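Long-range contacts in aldehyde dehydrogenase (Burkholderia vietnamiensis, PDB 5KF0), which probably oxidises aldehydes to carboxylic acids with a nicotinamide cofactor, and is seen here with bound NADPH: residues 10-18 with 40-50; 296-306 with 388-399. One frame throughout, in Å; residues are numbered along the deposited sequence. Where two conformers were deposited one is given.

Contact 1: residues 10-18 with 40-50; sequences LKDTYPYYL and ATRVALADAQA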
loop_
_atom_site.group_PDB
_atom_site.type_symbol
_atom_site.label_atom_id
_atom_site.label_comp_id
_atom_site.label_asym_id
_atom_site.label_seq_id
_atom_site.Cartn_x
_atom_site.Cartn_y
_atom_site.Cartn_z
ATOM N N LEU A 10 41.642 7.583 -16.904
ATOM C CA LEU A 10 42.028 7.655 -15.497
ATOM C C LEU A 10 43.046 8.773 -15.299
ATOM O O LEU A 10 44.065 8.828 -15.994
ATOM C CB LEU A 10 42.604 6.316 -15.029
ATOM C CG LEU A 10 42.800 6.111 -13.523
ATOM C CD1 LEU A 10 41.472 6.160 -12.783
ATOM C CD2 LEU A 10 43.504 4.786 -13.235
ATOM N N LYS A 11 42.762 9.679 -14.368
ATOM C CA LYS A 11 43.639 10.815 -14.143
ATOM C C LYS A 11 44.827 10.421 -13.260
ATOM O O LYS A 11 44.785 9.435 -12.518
ATOM C CB LYS A 11 42.850 11.968 -13.514
ATOM C CG LYS A 11 41.731 12.492 -14.418
ATOM C CD LYS A 11 41.109 13.786 -13.892
ATOM C CE LYS A 11 39.982 13.531 -12.897
ATOM N NZ LYS A 11 39.411 14.797 -12.334
ATOM N N ASP A 12 45.904 11.208 -13.365
ATOM C CA ASP A 12 47.080 10.983 -12.530
ATOM C C ASP A 12 46.804 11.304 -11.072
ATOM O O ASP A 12 47.424 10.706 -10.181
ATOM C CB ASP A 12 48.255 11.839 -13.005
ATOM C CG ASP A 12 48.888 11.323 -14.273
ATOM O OD1 ASP A 12 48.614 10.168 -14.662
ATOM O OD2 ASP A 12 49.681 12.077 -14.868
ATOM N N THR A 13 45.905 12.257 -10.813
ATOM C CA THR A 13 45.496 12.634 -9.466
ATOM C C THR A 13 43.996 12.912 -9.456
ATOM O O THR A 13 43.415 13.293 -10.477
ATOM C CB THR A 13 46.228 13.881 -8.943
ATOM O OG1 THR A 13 45.813 15.023 -9.694
ATOM C CG2 THR A 13 47.751 13.739 -9.055
ATOM N N TYR A 14 43.382 12.740 -8.281
ATOM C CA TYR A 14 41.982 13.056 -8.036
ATOM C C TYR A 14 41.856 13.893 -6.770
ATOM O O TYR A 14 42.595 13.677 -5.801
ATOM C CB TYR A 14 41.111 11.780 -7.883
ATOM C CG TYR A 14 40.882 11.060 -9.193
ATOM C CD1 TYR A 14 39.712 11.252 -9.926
ATOM C CD2 TYR A 14 41.844 10.208 -9.710
ATOM C CE1 TYR A 14 39.510 10.603 -11.128
ATOM C CE2 TYR A 14 41.651 9.551 -10.916
ATOM C CZ TYR A 14 40.482 9.757 -11.619
ATOM O OH TYR A 14 40.300 9.113 -12.820
ATOM N N PRO A 15 40.926 14.843 -6.745
ATOM C CA PRO A 15 40.617 15.558 -5.506
ATOM C C PRO A 15 39.621 14.762 -4.677
ATOM O O PRO A 15 39.048 13.772 -5.139
ATOM C CB PRO A 15 39.979 16.848 -6.018
ATOM C CG PRO A 15 39.176 16.357 -7.226
ATOM C CD PRO A 15 40.000 15.214 -7.831
ATOM N N TYR A 16 39.407 15.206 -3.443
ATOM C CA TYR A 16 38.196 14.782 -2.750
ATOM C C TYR A 16 37.151 15.880 -2.884
ATOM O O TYR A 16 37.428 16.971 -3.377
ATOM C CB TYR A 16 38.438 14.395 -1.277
ATOM C CG TYR A 16 39.042 15.399 -0.319
ATOM C CD1 TYR A 16 38.404 16.605 -0.022
ATOM C CD2 TYR A 16 40.223 15.105 0.355
ATOM C CE1 TYR A 16 38.953 17.504 0.888
ATOM C CE2 TYR A 16 40.772 15.994 1.259
ATOM C CZ TYR A 16 40.140 17.190 1.519
ATOM O OH TYR A 16 40.682 18.081 2.422
ATOM N N TYR A 17 35.924 15.567 -2.480
ATOM C CA TYR A 17 34.810 16.493 -2.650
ATOM C C TYR A 17 34.275 16.883 -1.286
ATOM O O TYR A 17 33.787 16.032 -0.534
ATOM C CB TYR A 17 33.726 15.891 -3.545
ATOM C CG TYR A 17 34.171 15.976 -4.989
ATOM C CD1 TYR A 17 33.784 17.042 -5.794
ATOM C CD2 TYR A 17 35.051 15.037 -5.517
ATOM C CE1 TYR A 17 34.230 17.149 -7.108
ATOM C CE2 TYR A 17 35.505 15.138 -6.832
ATOM C CZ TYR A 17 35.086 16.197 -7.615
ATOM O OH TYR A 17 35.528 16.311 -8.923
ATOM N N LEU A 18 34.399 18.167 -0.968
ATOM C CA LEU A 18 33.994 18.723 0.315
ATOM C C LEU A 18 32.899 19.740 0.036
ATOM O O LEU A 18 33.144 20.749 -0.640
ATOM C CB LEU A 18 35.189 19.366 1.029
ATOM C CG LEU A 18 34.905 20.155 2.306
ATOM C CD1 LEU A 18 34.330 19.246 3.348
ATOM C CD2 LEU A 18 36.186 20.828 2.818
ATOM N N ALA A 40 48.415 3.314 -9.764
ATOM C CA ALA A 40 47.649 3.759 -10.924
ATOM C C ALA A 40 47.265 5.232 -10.846
ATOM O O ALA A 40 47.202 5.906 -11.879
ATOM C CB ALA A 40 46.383 2.906 -11.078
ATOM N N THR A 41 46.993 5.739 -9.649
ATOM C CA THR A 41 46.631 7.139 -9.466
ATOM C C THR A 41 46.839 7.474 -8.000
ATOM O O THR A 41 47.019 6.587 -7.163
ATOM C CB THR A 41 45.181 7.414 -9.906
ATOM O OG1 THR A 41 44.909 8.822 -9.846
ATOM C CG2 THR A 41 44.186 6.677 -9.005
ATOM N N ARG A 42 46.814 8.768 -7.697
ATOM C CA ARG A 42 46.938 9.250 -6.328
ATOM C C ARG A 42 45.763 10.169 -6.048
ATOM O O ARG A 42 45.417 11.004 -6.886
ATOM C CB ARG A 42 48.273 9.972 -6.110
ATOM C CG ARG A 42 49.466 9.042 -6.272
ATOM C CD ARG A 42 50.793 9.721 -5.978
ATOM N NE ARG A 42 51.883 8.746 -5.976
ATOM C CZ ARG A 42 52.477 8.295 -7.078
ATOM N NH1 ARG A 42 52.086 8.737 -8.267
ATOM N NH2 ARG A 42 53.455 7.402 -6.997
ATOM N N VAL A 43 45.128 10.002 -4.893
ATOM C CA VAL A 43 43.944 10.796 -4.594
ATOM C C VAL A 43 44.148 11.515 -3.268
ATOM O O VAL A 43 44.972 11.126 -2.430
ATOM C CB VAL A 43 42.646 9.949 -4.574
ATOM C CG1 VAL A 43 42.641 8.930 -5.722
ATOM C CG2 VAL A 43 42.453 9.278 -3.243
ATOM N N ALA A 44 43.394 12.600 -3.094
ATOM C CA ALA A 44 43.475 13.383 -1.870
ATOM C C ALA A 44 42.887 12.608 -0.693
ATOM O O ALA A 44 41.773 12.079 -0.771
ATOM C CB ALA A 44 42.749 14.720 -2.052
ATOM N N LEU A 45 43.639 12.560 0.405
ATOM C CA LEU A 45 43.235 11.875 1.626
ATOM C C LEU A 45 42.676 12.903 2.604
ATOM O O LEU A 45 43.361 13.875 2.939
ATOM C CB LEU A 45 44.433 11.151 2.236
ATOM C CG LEU A 45 44.170 10.290 3.465
ATOM C CD1 LEU A 45 43.331 9.056 3.084
ATOM C CD2 LEU A 45 45.491 9.903 4.115
ATOM N N ALA A 46 41.442 12.697 3.055
ATOM C CA ALA A 46 40.812 13.631 3.982
ATOM C C ALA A 46 41.257 13.357 5.414
ATOM O O ALA A 46 41.202 12.215 5.875
ATOM C CB ALA A 46 39.291 13.521 3.882
ATOM N N ASP A 47 41.688 14.405 6.129
ATOM C CA ASP A 47 41.996 14.233 7.543
ATOM C C ASP A 47 40.763 14.562 8.387
ATOM O O ASP A 47 39.687 14.873 7.866
ATOM C CB ASP A 47 43.218 15.058 7.957
ATOM C CG ASP A 47 43.035 16.564 7.784
ATOM O OD1 ASP A 47 41.906 17.054 7.590
ATOM O OD2 ASP A 47 44.060 17.274 7.856
ATOM N N ALA A 48 40.911 14.460 9.710
ATOM C CA ALA A 48 39.754 14.643 10.581
ATOM C C ALA A 48 39.166 16.041 10.457
ATOM O O ALA A 48 37.955 16.218 10.632
ATOM C CB ALA A 48 40.134 14.352 12.034
ATOM N N GLN A 49 40.002 17.051 10.181
ATOM C CA GLN A 49 39.489 18.412 10.029
ATOM C C GLN A 49 38.610 18.532 8.796
ATOM O O GLN A 49 37.604 19.252 8.810
ATOM C CB GLN A 49 40.635 19.417 9.945
ATOM C CG GLN A 49 41.273 19.724 11.273
ATOM C CD GLN A 49 41.861 18.490 11.918
ATOM O OE1 GLN A 49 42.778 17.870 11.378
ATOM N NE2 GLN A 49 41.304 18.101 13.060
ATOM N N ALA A 50 38.991 17.862 7.712
ATOM C CA ALA A 50 38.154 17.872 6.517
ATOM C C ALA A 50 36.847 17.132 6.765
ATOM O O ALA A 50 35.786 17.557 6.286
ATOM C CB ALA A 50 38.907 17.260 5.333
HETATM O O HOH W 1 50.056 10.856 -9.362
HETATM O O HOH W 2 42.450 16.828 4.320
#

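Contact 2: residues 296-306 with 388-399; sequences VQRILVHASLY and AFGPVAILEKFD. With NDP (NADPH dihydro-nicotinamide-adenine-dinucleotide phosphate), chain E.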
loop_
_atom_site.group_PDB
_atom_site.type_symbol
_atom_site.label_atom_id
_atom_site.label_comp_id
_atom_site.label_asym_id
_atom_site.label_seq_id
_atom_site.Cartn_x
_atom_site.Cartn_y
_atom_site.Cartn_z
ATOM N N VAL A 296 28.669 -17.848 -3.876
ATOM C CA VAL A 296 28.394 -19.221 -3.457
ATOM C C VAL A 296 29.639 -19.805 -2.810
ATOM O O VAL A 296 30.677 -19.972 -3.460
ATOM C CB VAL A 296 27.936 -20.073 -4.644
ATOM C CG1 VAL A 296 27.880 -21.569 -4.257
ATOM C CG2 VAL A 296 26.569 -19.572 -5.154
ATOM N N GLN A 297 29.527 -20.160 -1.530
ATOM C CA GLN A 297 30.612 -20.801 -0.804
ATOM C C GLN A 297 30.346 -22.267 -0.508
ATOM O O GLN A 297 31.289 -23.055 -0.458
ATOM C CB GLN A 297 30.878 -20.057 0.512
ATOM C CG GLN A 297 32.138 -20.510 1.278
ATOM C CD GLN A 297 32.428 -19.593 2.462
ATOM O OE1 GLN A 297 32.220 -18.381 2.386
ATOM N NE2 GLN A 297 32.926 -20.165 3.550
ATOM N N ARG A 298 29.080 -22.652 -0.335
ATOM C CA ARG A 298 28.711 -24.011 0.039
ATOM C C ARG A 298 27.665 -24.507 -0.943
ATOM O O ARG A 298 26.712 -23.789 -1.255
ATOM C CB ARG A 298 28.157 -24.059 1.471
ATOM C CG ARG A 298 29.133 -23.546 2.525
ATOM C CD ARG A 298 28.522 -23.612 3.928
ATOM N NE ARG A 298 27.501 -22.581 4.125
ATOM C CZ ARG A 298 26.404 -22.733 4.858
ATOM N NH1 ARG A 298 26.145 -23.900 5.459
ATOM N NH2 ARG A 298 25.546 -21.718 4.964
ATOM N N ILE A 299 27.848 -25.729 -1.434
ATOM C CA ILE A 299 26.965 -26.308 -2.437
ATOM C C ILE A 299 26.474 -27.647 -1.903
ATOM O O ILE A 299 27.268 -28.578 -1.737
ATOM C CB ILE A 299 27.679 -26.487 -3.786
ATOM C CG1 ILE A 299 28.195 -25.135 -4.310
ATOM C CG2 ILE A 299 26.742 -27.143 -4.792
ATOM C CD1 ILE A 299 29.142 -25.290 -5.503
ATOM N N LEU A 300 25.171 -27.751 -1.644
ATOM C CA LEU A 300 24.565 -28.959 -1.086
ATOM C C LEU A 300 23.750 -29.636 -2.179
ATOM O O LEU A 300 22.802 -29.040 -2.702
ATOM C CB LEU A 300 23.684 -28.614 0.119
ATOM C CG LEU A 300 24.405 -27.981 1.312
ATOM C CD1 LEU A 300 24.416 -26.436 1.215
ATOM C CD2 LEU A 300 23.779 -28.425 2.613
ATOM N N VAL A 301 24.116 -30.872 -2.523
ATOM C CA VAL A 301 23.568 -31.546 -3.697
ATOM C C VAL A 301 22.917 -32.863 -3.290
ATOM O O VAL A 301 23.515 -33.661 -2.553
ATOM C CB VAL A 301 24.661 -31.786 -4.747
ATOM C CG1 VAL A 301 24.094 -32.469 -5.951
ATOM C CG2 VAL A 301 25.328 -30.453 -5.119
ATOM N N HIS A 302 21.705 -33.105 -3.796
ATOM C CA HIS A 302 21.019 -34.351 -3.470
ATOM C C HIS A 302 21.845 -35.547 -3.924
ATOM O O HIS A 302 22.413 -35.556 -5.018
ATOM C CB HIS A 302 19.633 -34.413 -4.116
ATOM C CG HIS A 302 18.793 -35.537 -3.586
ATOM N ND1 HIS A 302 18.723 -36.772 -4.191
ATOM C CD2 HIS A 302 18.014 -35.614 -2.481
ATOM C CE1 HIS A 302 17.927 -37.560 -3.489
ATOM N NE2 HIS A 302 17.481 -36.879 -2.448
ATOM N N ALA A 303 21.889 -36.577 -3.077
ATOM C CA ALA A 303 22.785 -37.700 -3.330
ATOM C C ALA A 303 22.503 -38.383 -4.664
ATOM O O ALA A 303 23.423 -38.935 -5.280
ATOM C CB ALA A 303 22.684 -38.697 -2.182
ATOM N N SER A 304 21.255 -38.340 -5.143
ATOM C CA SER A 304 20.914 -39.024 -6.391
ATOM C C SER A 304 21.629 -38.422 -7.597
ATOM O O SER A 304 21.869 -39.127 -8.586
ATOM C CB SER A 304 19.402 -38.997 -6.612
ATOM O OG SER A 304 18.944 -37.666 -6.807
ATOM N N LEU A 305 21.978 -37.139 -7.545
ATOM C CA LEU A 305 22.604 -36.374 -8.617
ATOM C C LEU A 305 24.050 -36.000 -8.323
ATOM O O LEU A 305 24.691 -35.359 -9.165
ATOM C CB LEU A 305 21.818 -35.078 -8.859
ATOM C CG LEU A 305 20.322 -35.191 -9.120
ATOM C CD1 LEU A 305 19.717 -33.800 -9.363
ATOM C CD2 LEU A 305 20.105 -36.100 -10.305
ATOM N N TYR A 306 24.555 -36.323 -7.130
ATOM C CA TYR A 306 25.832 -35.791 -6.667
ATOM C C TYR A 306 26.977 -36.111 -7.627
ATOM O O TYR A 306 27.756 -35.221 -7.992
ATOM C CB TYR A 306 26.131 -36.330 -5.268
ATOM C CG TYR A 306 27.377 -35.753 -4.630
ATOM C CD1 TYR A 306 27.306 -34.639 -3.799
ATOM C CD2 TYR A 306 28.626 -36.329 -4.852
ATOM C CE1 TYR A 306 28.435 -34.115 -3.207
ATOM C CE2 TYR A 306 29.760 -35.806 -4.272
ATOM C CZ TYR A 306 29.660 -34.700 -3.451
ATOM O OH TYR A 306 30.795 -34.183 -2.870
ATOM N N ALA A 388 34.669 -16.960 3.122
ATOM C CA ALA A 388 35.839 -17.255 2.294
ATOM C C ALA A 388 36.303 -16.019 1.525
ATOM O O ALA A 388 37.494 -15.682 1.526
ATOM C CB ALA A 388 35.522 -18.395 1.326
ATOM N N PHE A 389 35.365 -15.333 0.872
ATOM C CA PHE A 389 35.634 -14.149 0.051
ATOM C C PHE A 389 36.792 -14.386 -0.914
ATOM O O PHE A 389 37.730 -13.594 -1.025
ATOM C CB PHE A 389 35.873 -12.900 0.904
ATOM C CG PHE A 389 35.106 -11.719 0.406
ATOM C CD1 PHE A 389 33.721 -11.732 0.467
ATOM C CD2 PHE A 389 35.745 -10.643 -0.206
ATOM C CE1 PHE A 389 32.980 -10.676 -0.019
ATOM C CE2 PHE A 389 35.001 -9.576 -0.701
ATOM C CZ PHE A 389 33.624 -9.597 -0.611
ATOM N N GLY A 390 36.712 -15.498 -1.622
ATOM C CA GLY A 390 37.697 -15.832 -2.618
ATOM C C GLY A 390 37.169 -16.968 -3.460
ATOM O O GLY A 390 36.049 -17.437 -3.255
ATOM N N PRO A 391 37.961 -17.430 -4.424
ATOM C CA PRO A 391 37.437 -18.343 -5.453
ATOM C C PRO A 391 37.485 -19.807 -5.023
ATOM O O PRO A 391 38.054 -20.660 -5.703
ATOM C CB PRO A 391 38.360 -18.049 -6.644
ATOM C CG PRO A 391 39.665 -17.688 -6.010
ATOM C CD PRO A 391 39.304 -16.918 -4.756
ATOM N N VAL A 392 36.850 -20.099 -3.888
ATOM C CA VAL A 392 36.781 -21.444 -3.333
ATOM C C VAL A 392 35.329 -21.756 -3.012
ATOM O O VAL A 392 34.617 -20.915 -2.453
ATOM C CB VAL A 392 37.636 -21.576 -2.056
ATOM C CG1 VAL A 392 37.490 -22.978 -1.453
ATOM C CG2 VAL A 392 39.087 -21.248 -2.353
ATOM N N ALA A 393 34.897 -22.968 -3.344
ATOM C CA ALA A 393 33.590 -23.454 -2.946
ATOM C C ALA A 393 33.729 -24.881 -2.446
ATOM O O ALA A 393 34.652 -25.611 -2.825
ATOM C CB ALA A 393 32.577 -23.389 -4.102
ATOM N N ILE A 394 32.781 -25.263 -1.595
ATOM C CA ILE A 394 32.774 -26.588 -0.993
ATOM C C ILE A 394 31.518 -27.317 -1.449
ATOM O O ILE A 394 30.422 -26.743 -1.520
ATOM C CB ILE A 394 32.882 -26.542 0.549
ATOM C CG1 ILE A 394 31.596 -26.030 1.201
ATOM C CG2 ILE A 394 34.081 -25.702 0.972
ATOM C CD1 ILE A 394 30.691 -27.133 1.714
ATOM N N LEU A 395 31.697 -28.592 -1.781
ATOM C CA LEU A 395 30.634 -29.440 -2.303
ATOM C C LEU A 395 30.305 -30.493 -1.254
ATOM O O LEU A 395 31.209 -31.152 -0.729
ATOM C CB LEU A 395 31.074 -30.101 -3.615
ATOM C CG LEU A 395 30.111 -31.105 -4.243
ATOM C CD1 LEU A 395 28.867 -30.394 -4.710
ATOM C CD2 LEU A 395 30.785 -31.836 -5.401
ATOM N N GLU A 396 29.023 -30.630 -0.922
ATOM C CA GLU A 396 28.611 -31.628 0.056
ATOM C C GLU A 396 27.280 -32.238 -0.378
ATOM O O GLU A 396 26.598 -31.731 -1.277
ATOM C CB GLU A 396 28.544 -31.031 1.478
ATOM C CG GLU A 396 27.730 -29.736 1.612
ATOM C CD GLU A 396 27.747 -29.146 3.031
ATOM O OE1 GLU A 396 28.151 -29.852 3.986
ATOM O OE2 GLU A 396 27.358 -27.966 3.190
ATOM N N LYS A 397 26.922 -33.346 0.271
ATOM C CA LYS A 397 25.854 -34.241 -0.159
ATOM C C LYS A 397 24.752 -34.285 0.897
ATOM O O LYS A 397 25.037 -34.237 2.096
ATOM C CB LYS A 397 26.432 -35.652 -0.397
ATOM C CG LYS A 397 25.468 -36.691 -0.952
ATOM C CD LYS A 397 26.132 -38.086 -1.005
ATOM C CE LYS A 397 27.271 -38.123 -2.002
ATOM N NZ LYS A 397 27.782 -39.515 -2.205
ATOM N N PHE A 398 23.492 -34.389 0.465
ATOM C CA PHE A 398 22.401 -34.621 1.414
ATOM C C PHE A 398 21.393 -35.604 0.829
ATOM O O PHE A 398 21.333 -35.814 -0.385
ATOM C CB PHE A 398 21.679 -33.320 1.808
ATOM C CG PHE A 398 20.828 -32.729 0.712
ATOM C CD1 PHE A 398 19.466 -33.015 0.631
ATOM C CD2 PHE A 398 21.388 -31.872 -0.231
ATOM C CE1 PHE A 398 18.680 -32.458 -0.385
ATOM C CE2 PHE A 398 20.609 -31.305 -1.240
ATOM C CZ PHE A 398 19.261 -31.606 -1.321
ATOM N N ASP A 399 20.606 -36.213 1.727
ATOM C CA ASP A 399 19.512 -37.128 1.399
ATOM C C ASP A 399 18.141 -36.503 1.593
ATOM O O ASP A 399 17.253 -36.672 0.751
ATOM C CB ASP A 399 19.559 -38.392 2.275
ATOM C CG ASP A 399 20.795 -39.206 2.075
ATOM O OD1 ASP A 399 21.333 -39.220 0.949
ATOM O OD2 ASP A 399 21.220 -39.853 3.051
HETATM P PA NDP E . 35.900 -3.870 5.360
HETATM O O1A NDP E . 35.014 -4.127 6.532
HETATM O O2A NDP E . 37.347 -4.297 5.610
HETATM O O5B NDP E . 35.886 -2.344 4.917
HETATM C C5B NDP E . 34.620 -1.789 4.481
HETATM C C4B NDP E . 34.655 -0.296 4.668
HETATM O O4B NDP E . 34.670 0.013 6.081
HETATM C C3B NDP E . 35.885 0.403 4.074
HETATM O O3B NDP E . 35.534 1.698 3.595
HETATM C C2B NDP E . 36.790 0.530 5.299
HETATM O O2B NDP E . 37.763 1.593 5.222
HETATM C C1B NDP E . 35.744 0.892 6.337
HETATM N N9A NDP E . 36.176 0.715 7.718
HETATM C C8A NDP E . 36.789 -0.367 8.292
HETATM N N7A NDP E . 36.995 -0.240 9.582
HETATM C C5A NDP E . 36.484 1.015 9.874
HETATM C C6A NDP E . 36.385 1.747 11.074
HETATM N N6A NDP E . 36.847 1.314 12.254
HETATM N N1A NDP E . 35.799 2.965 11.019
HETATM C C2A NDP E . 35.356 3.416 9.843
HETATM N N3A NDP E . 35.400 2.822 8.647
HETATM C C4A NDP E . 35.980 1.617 8.733
HETATM O O3 NDP E . 35.321 -4.642 4.098
HETATM P PN NDP E . 35.858 -4.850 2.615
HETATM O O1N NDP E . 36.090 -3.530 1.976
HETATM O O2N NDP E . 37.051 -5.768 2.700
HETATM O O5D NDP E . 34.666 -5.571 1.858
HETATM C C5D NDP E . 34.348 -6.968 1.967
HETATM C C4D NDP E . 33.255 -7.142 2.992
HETATM O O4D NDP E . 32.085 -6.374 2.604
HETATM C C3D NDP E . 32.797 -8.597 3.122
HETATM O O3D NDP E . 32.589 -8.991 4.474
HETATM C C2D NDP E . 31.505 -8.602 2.308
HETATM O O2D NDP E . 30.576 -9.640 2.601
HETATM C C1D NDP E . 30.952 -7.222 2.634
HETATM N N1N NDP E . 29.988 -6.857 1.603
HETATM C C2N NDP E . 28.660 -6.659 1.899
HETATM C C3N NDP E . 27.722 -6.481 0.948
HETATM C C7N NDP E . 26.302 -6.181 1.275
HETATM O O7N NDP E . 25.669 -5.452 0.498
HETATM N N7N NDP E . 25.746 -6.755 2.340
HETATM C C4N NDP E . 28.085 -6.616 -0.487
HETATM C C5N NDP E . 29.558 -6.493 -0.683
HETATM C C6N NDP E . 30.402 -6.680 0.315
HETATM P P2B NDP E . 39.233 1.351 4.535
HETATM O O1X NDP E . 39.225 0.014 3.895
HETATM O O2X NDP E . 39.379 2.539 3.630
HETATM O O3X NDP E . 40.246 1.448 5.656
HETATM O O HOH W 3 32.480 -16.147 0.708
#

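Contact 1: residues 10-18 with 40-50
Strand residues Thr13 and Tyr14 run parallel to Arg42 and Val43, joined by backbone bonds from Arg42 N to Asp12 O, Tyr14 N to Arg42 O (3.0 Å) and Ala44 N to Tyr14 O. Ahead of this pairing the hydroxyl of Thr41 takes over: OG1 donates to Lys11 O at 2.7 Å, approaching from above the carbonyl plane. With OG1 anti to the backbone N (chi1 -174°), the hydroxyl is carried across to the other strand, where it also meets the edge of the Tyr14 ring, 3.4 Å from CD2. The phenol of Tyr14 folds back along its own segment, and its OH accepts a nearly straight bond from Lys11 N at 3.0 Å, which ties the residues before the strand to the ring. Beyond Ala44 the backbones diverge, and the Tyr16 side chain lies between them. Its CD2 touches Ala44 CB at 3.5 Å, Ala46 CB makes an off-centre CH-pi contact with the ring, and its OH reaches Ala50 CB at 3.5 Å. A water hydrogen-bonded to Tyr16 OH (2.9 Å) accepts a bond from Asp47 N. Asp47 itself is the N-cap of helix 48-60, its OD1 receiving Ala50 N. A second water links Asp12 O to Arg42 NH1. In the small mixed sheet, strand 13-18 lies between strands 21-23 and 39-43, and strand 29-32 flanks 39-43, with a classic beta bulge at Ala40 and Thr41 opposite Val31. Helix 192-202 packs on the sheet, Val192 against Tyr14 and Thr41, Ala198 and Glu199 against Tyr17.

Contact 2: residues 296-306 with 388-399
Leu395 CD1 meets Val301 CG2 at 3.6 Å and Ile299 CG2 at 3.9 Å, forming the apolar centre on one face of two parallel strands. Tyr306, at the start of the following helix, comes from the opposite direction and abuts Leu395, its CE1 3.6 Å from Leu395 CG; its OH is hydrogen-bonded to Glu375 OE1. Lys397 crosses the same ring at about a right angle: the bend at chi3 (-66°) lays CE over one face, with NZ in an off-centre cation-pi contact. On the other face of the sheet, His302 CA sits over the Phe398 ring, 4.0 Å from its centroid, and the imidazole edge is turned to that ring in an offset edge-to-face pair, planes at 85°. Leu300 and Glu396 lie side by side; Glu396 OE2 is 3.5 Å from Leu300 CG and hydrogen-bonded to Tyr384 OH, while OE1 forms a salt bridge with Arg407. Backbone bonds alternate between the strands from Gln297 O to Ala303 N, among them Glu396 N to Ile299 O at 2.8 Å. At the cofactor end, Gln297 OE1 accepts Ala388 N at 2.9 Å, from above the amide plane, and a water that leads on to Phe389 N; its NE2 is held by Lys386 O and Leu383 O. Phe389 lays a ring face against the NADPH ribose at C3D. This is parallel pairing inside the mixed sheet of an aldehyde dehydrogenase's catalytic domain, with the loop ahead of strand 392-398 contributing Phe389 to the cofactor pocket.

In the fold
The two contacts lie on opposite sides of the chain's centre, about 43 Å apart between centres, and share no strand or helix. Both pair parallel strands distant in sequence, but contact 2 is the longer and more buried, with five paired positions in a large sheet, whereas contact 1 has two and is partly buried in a small N-terminal sheet. Their chemistry follows: contact 1 relies on a threonine hydroxyl, tyrosines and bridging waters, while contact 2 rests on aliphatic packing, aromatic faces and a Glu396-Arg407 salt bridge beside the sheet. Residues 388-399 touch the NADPH directly through Phe389; in contact 1 the side chain of Leu45 is about 8 Å from the bound NADPH.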